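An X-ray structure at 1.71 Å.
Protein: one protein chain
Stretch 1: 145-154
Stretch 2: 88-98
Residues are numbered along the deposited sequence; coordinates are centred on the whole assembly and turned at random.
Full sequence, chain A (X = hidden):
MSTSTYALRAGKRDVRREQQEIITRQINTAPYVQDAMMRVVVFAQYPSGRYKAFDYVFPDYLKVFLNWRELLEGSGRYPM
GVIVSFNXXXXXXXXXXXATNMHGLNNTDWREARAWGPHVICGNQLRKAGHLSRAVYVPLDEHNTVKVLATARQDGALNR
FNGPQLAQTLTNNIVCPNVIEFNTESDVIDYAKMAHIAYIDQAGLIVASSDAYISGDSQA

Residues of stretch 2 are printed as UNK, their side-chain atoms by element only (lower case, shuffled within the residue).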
# COMPACT_ATOMS: atom_id res chain seq x y z
N THR A 145 7.37 8.00 -15.40
CA THR A 145 7.16 7.63 -14.01
C THR A 145 8.38 6.87 -13.51
O THR A 145 9.22 6.46 -14.31
CB THR A 145 5.88 6.79 -13.81
OG1 THR A 145 5.83 5.76 -14.80
CG2 THR A 145 4.64 7.67 -13.93
N VAL A 146 8.47 6.68 -12.20
CA VAL A 146 9.64 6.03 -11.61
C VAL A 146 9.27 4.81 -10.78
O VAL A 146 8.35 4.85 -9.96
CB VAL A 146 10.45 7.01 -10.74
CG1 VAL A 146 11.60 6.29 -10.06
CG2 VAL A 146 10.95 8.18 -11.58
N LYS A 147 10.00 3.71 -10.99
CA LYS A 147 9.82 2.49 -10.23
C LYS A 147 11.13 2.11 -9.56
O LYS A 147 12.18 2.14 -10.20
CB LYS A 147 9.37 1.35 -11.14
CG LYS A 147 7.95 1.48 -11.67
CD LYS A 147 7.69 0.52 -12.82
CE LYS A 147 8.01 -0.92 -12.44
NZ LYS A 147 7.91 -1.82 -13.62
N VAL A 148 11.07 1.78 -8.28
CA VAL A 148 12.26 1.35 -7.56
C VAL A 148 12.00 0.07 -6.79
O VAL A 148 10.94 -0.10 -6.19
CB VAL A 148 12.76 2.43 -6.57
CG1 VAL A 148 14.04 1.98 -5.87
CG2 VAL A 148 12.99 3.75 -7.30
N LEU A 149 12.97 -0.84 -6.82
CA LEU A 149 12.93 -2.05 -6.01
C LEU A 149 14.21 -2.20 -5.20
O LEU A 149 15.31 -2.14 -5.74
CB LEU A 149 12.74 -3.29 -6.88
CG LEU A 149 12.91 -4.62 -6.14
CD1 LEU A 149 11.83 -4.79 -5.09
CD2 LEU A 149 12.90 -5.79 -7.12
N ALA A 150 14.06 -2.39 -3.89
CA ALA A 150 15.21 -2.67 -3.03
C ALA A 150 14.83 -3.74 -2.02
O ALA A 150 13.78 -3.67 -1.38
CB ALA A 150 15.66 -1.40 -2.33
N THR A 151 15.69 -4.75 -1.87
CA THR A 151 15.42 -5.85 -0.96
C THR A 151 16.60 -6.12 -0.04
O THR A 151 17.76 -5.93 -0.43
CB THR A 151 15.06 -7.14 -1.72
OG1 THR A 151 16.09 -7.45 -2.66
CG2 THR A 151 13.74 -6.98 -2.46
N ALA A 152 16.30 -6.57 1.17
CA ALA A 152 17.33 -6.90 2.15
C ALA A 152 18.15 -8.08 1.66
O ALA A 152 17.61 -9.05 1.13
CB ALA A 152 16.70 -7.22 3.49
N ARG A 153 19.46 -8.00 1.85
CA ARG A 153 20.37 -9.05 1.43
C ARG A 153 20.11 -10.34 2.21
O ARG A 153 20.15 -10.36 3.44
CB ARG A 153 21.82 -8.60 1.62
CG ARG A 153 22.86 -9.53 1.02
CD ARG A 153 24.27 -8.95 1.15
NE ARG A 153 24.47 -7.77 0.32
CZ ARG A 153 24.51 -6.52 0.79
NH1 ARG A 153 24.36 -6.29 2.09
NH2 ARG A 153 24.70 -5.51 -0.04
N GLN A 154 19.83 -11.41 1.47
CA GLN A 154 19.56 -12.72 2.06
C GLN A 154 20.59 -13.10 3.11
O GLN A 154 21.26 -14.13 3.00
CB GLN A 154 19.50 -13.79 0.96
CG GLN A 154 20.65 -13.71 -0.04
CD GLN A 154 20.56 -12.48 -0.93
OE1 GLN A 154 19.48 -11.93 -1.15
NE2 GLN A 154 21.71 -12.03 -1.44
N UNK A 88 21.87 0.77 3.07
CA UNK A 88 21.65 -0.32 4.01
C UNK A 88 22.12 -1.67 3.49
O UNK A 88 22.86 -1.75 2.50
N UNK A 89 21.68 -2.72 4.16
CA UNK A 89 22.02 -4.09 3.78
C UNK A 89 21.20 -4.56 2.59
O UNK A 89 20.47 -5.55 2.66
c UNK A 89 22.28 -6.44 4.70
o UNK A 89 23.15 -6.66 3.86
c UNK A 89 21.81 -5.02 4.98
n UNK A 89 21.69 -7.40 5.40
N UNK A 90 21.32 -3.83 1.48
CA UNK A 90 20.54 -4.12 0.29
C UNK A 90 21.23 -5.15 -0.61
O UNK A 90 22.45 -5.13 -0.77
c UNK A 90 19.41 -1.88 0.35
c UNK A 90 20.25 -2.83 -0.50
c UNK A 90 19.56 -3.15 -1.82
c UNK A 90 19.09 -0.56 -0.32
N UNK A 91 20.43 -6.05 -1.17
CA UNK A 91 20.90 -7.01 -2.15
C UNK A 91 21.18 -6.28 -3.46
O UNK A 91 20.26 -5.97 -4.22
o UNK A 91 21.40 -9.09 -3.89
c UNK A 91 20.23 -9.10 -3.44
o UNK A 91 19.36 -9.90 -3.83
c UNK A 91 19.85 -8.11 -2.36
N UNK A 92 22.45 -5.98 -3.71
CA UNK A 92 22.84 -5.17 -4.86
C UNK A 92 22.69 -5.90 -6.20
O UNK A 92 22.78 -5.28 -7.26
c UNK A 92 23.77 -2.66 -3.10
c UNK A 92 22.72 -1.93 -3.67
c UNK A 92 22.81 -0.40 -1.79
c UNK A 92 23.83 -1.09 -1.21
c UNK A 92 24.49 -3.84 -3.48
c UNK A 92 24.31 -2.22 -1.87
n UNK A 92 25.31 -3.10 -1.52
c UNK A 92 24.28 -4.66 -4.71
c UNK A 92 22.26 -0.81 -3.01
c UNK A 92 25.41 -4.06 -2.49
N UNK A 93 22.47 -7.20 -6.14
CA UNK A 93 22.28 -7.98 -7.36
C UNK A 93 20.84 -7.90 -7.85
O UNK A 93 20.54 -8.27 -8.99
c UNK A 93 22.67 -9.45 -7.17
c UNK A 93 24.09 -9.56 -6.62
o UNK A 93 21.76 -10.09 -6.27
N UNK A 94 19.95 -7.41 -7.00
CA UNK A 94 18.54 -7.28 -7.36
C UNK A 94 18.01 -5.85 -7.28
O UNK A 94 16.91 -5.56 -7.74
n UNK A 94 17.09 -11.99 -6.32
n UNK A 94 18.04 -14.07 -6.07
c UNK A 94 17.85 -9.69 -6.84
c UNK A 94 16.92 -10.57 -6.01
c UNK A 94 17.96 -12.79 -5.72
c UNK A 94 17.67 -8.22 -6.51
n UNK A 94 18.75 -12.31 -4.77
N UNK A 95 18.80 -4.95 -6.69
CA UNK A 95 18.40 -3.55 -6.62
C UNK A 95 18.26 -2.98 -8.02
O UNK A 95 19.10 -3.21 -8.89
c UNK A 95 19.42 -2.75 -5.82
N UNK A 96 17.19 -2.22 -8.26
CA UNK A 96 16.92 -1.74 -9.61
C UNK A 96 16.00 -0.52 -9.67
O UNK A 96 15.27 -0.22 -8.73
c UNK A 96 16.32 -2.86 -10.46
n UNK A 96 13.91 -7.24 -11.24
n UNK A 96 15.60 -7.95 -9.85
c UNK A 96 14.47 -4.55 -10.66
c UNK A 96 14.90 -6.96 -10.40
c UNK A 96 14.92 -3.25 -10.02
n UNK A 96 15.19 -5.70 -10.11
N UNK A 97 16.06 0.17 -10.81
CA UNK A 97 15.24 1.34 -11.07
C UNK A 97 14.88 1.31 -12.55
O UNK A 97 15.64 0.80 -13.37
c UNK A 97 16.51 2.71 -9.36
c UNK A 97 15.16 3.87 -11.11
c UNK A 97 16.02 2.65 -10.80
N UNK A 98 13.71 1.83 -12.89
CA UNK A 98 13.42 2.09 -14.29
C UNK A 98 12.44 3.25 -14.43
O UNK A 98 11.61 3.48 -13.55
o UNK A 98 11.95 -1.43 -16.13
o UNK A 98 9.87 -1.15 -15.48
c UNK A 98 12.92 0.83 -15.01
c UNK A 98 11.47 0.46 -14.77
c UNK A 98 11.07 -0.80 -15.51
O HOH W 1 25.40 -2.83 1.71
O HOH W 2 17.61 -5.42 -3.92
O HOH W 3 24.55 -8.14 -2.72

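Position 88 has no side-chain atoms, and at its backbone angles a CB would jam against the preceding carbonyl O: Gly-88. Position 89 carries two carbons, the second bearing one oxygen and one nitrogen, a short amide whose end comes nearer Arg-153: Asn-89. Its backbone does the clear work, Arg-153 N donating to Asn-89 O at 2.8 Å.

Position 90 has four carbons, forked at the first, with one arm two carbons long. The tip of that arm lies near Ala-150 CB, and the shape is Ile-90, with CD1 at 4.1 Å from that methyl. Position 91 has two carbons, the second carrying two oxygens: Asp-91. Its N donates to Thr-151 O at 2.8 Å, nearly straight, while its carboxylate turns to its own loop, OD1 accepting from the backbone N of position 93 at 3.1 Å.

Position 92 shows one carbon leading to fused five- and six-membered rings with a single nitrogen, hence Trp-92. A water accepts from both Trp-92 N (3.2 Å) and Arg-153 NE (3.1 Å). Position 93, one carbon bearing an oxygen and a carbon, touches nothing on stretch 1; it is Thr-93, whose OG1 donates to Asp-91 OD1 at 2.6 Å.

Position 94 runs three carbons, a nitrogen, then a carbon with two more nitrogens: Arg-94. Its NH1 forms a salt bridge with Asp-91 OD2 at 2.7 Å, bracing the turn, and its CB lies 4.2 Å from Thr-151 OG1. Position 95 has a lone carbon, Ala-95; its CA-H points at Leu-149 O, with CA and O 3.5 Å apart.

Position 96 repeats the chain ending in a three-nitrogen group, Arg-96. Leu-149 CD2 sits over one guanidinium face, 3.8 Å from Arg-96 NE, which also donates to Arg-94 O at 2.9 Å. Position 97 has one carbon carrying two more, Val-97; its CG2 meets Val-148 CG2 at 4.2 Å. Position 98 has three carbons, the last with two oxygens, reaching the amine of Lys-147: Glu-98, whose OE2 makes a salt bridge to Lys-147 NZ at 2.8 Å.

The rule is antiparallel pairing followed by a loop that docks again. Leu-149 and Arg-96 exchange bonds, N to O, at 3.1 Å each way; Lys-147 and Glu-98 do likewise, Lys-147 N to Glu-98 O at 3.0 Å. These two pairs share one sheet face, Val-148 and Val-97 the other. Beyond Ala-150, a water accepts from Thr-151 N (2.9 Å) and donates to Asp-91 O (2.7 Å), linking the backbones where the loop departs.

Stretch 2, residues 88-98: GNIDWTRARVE
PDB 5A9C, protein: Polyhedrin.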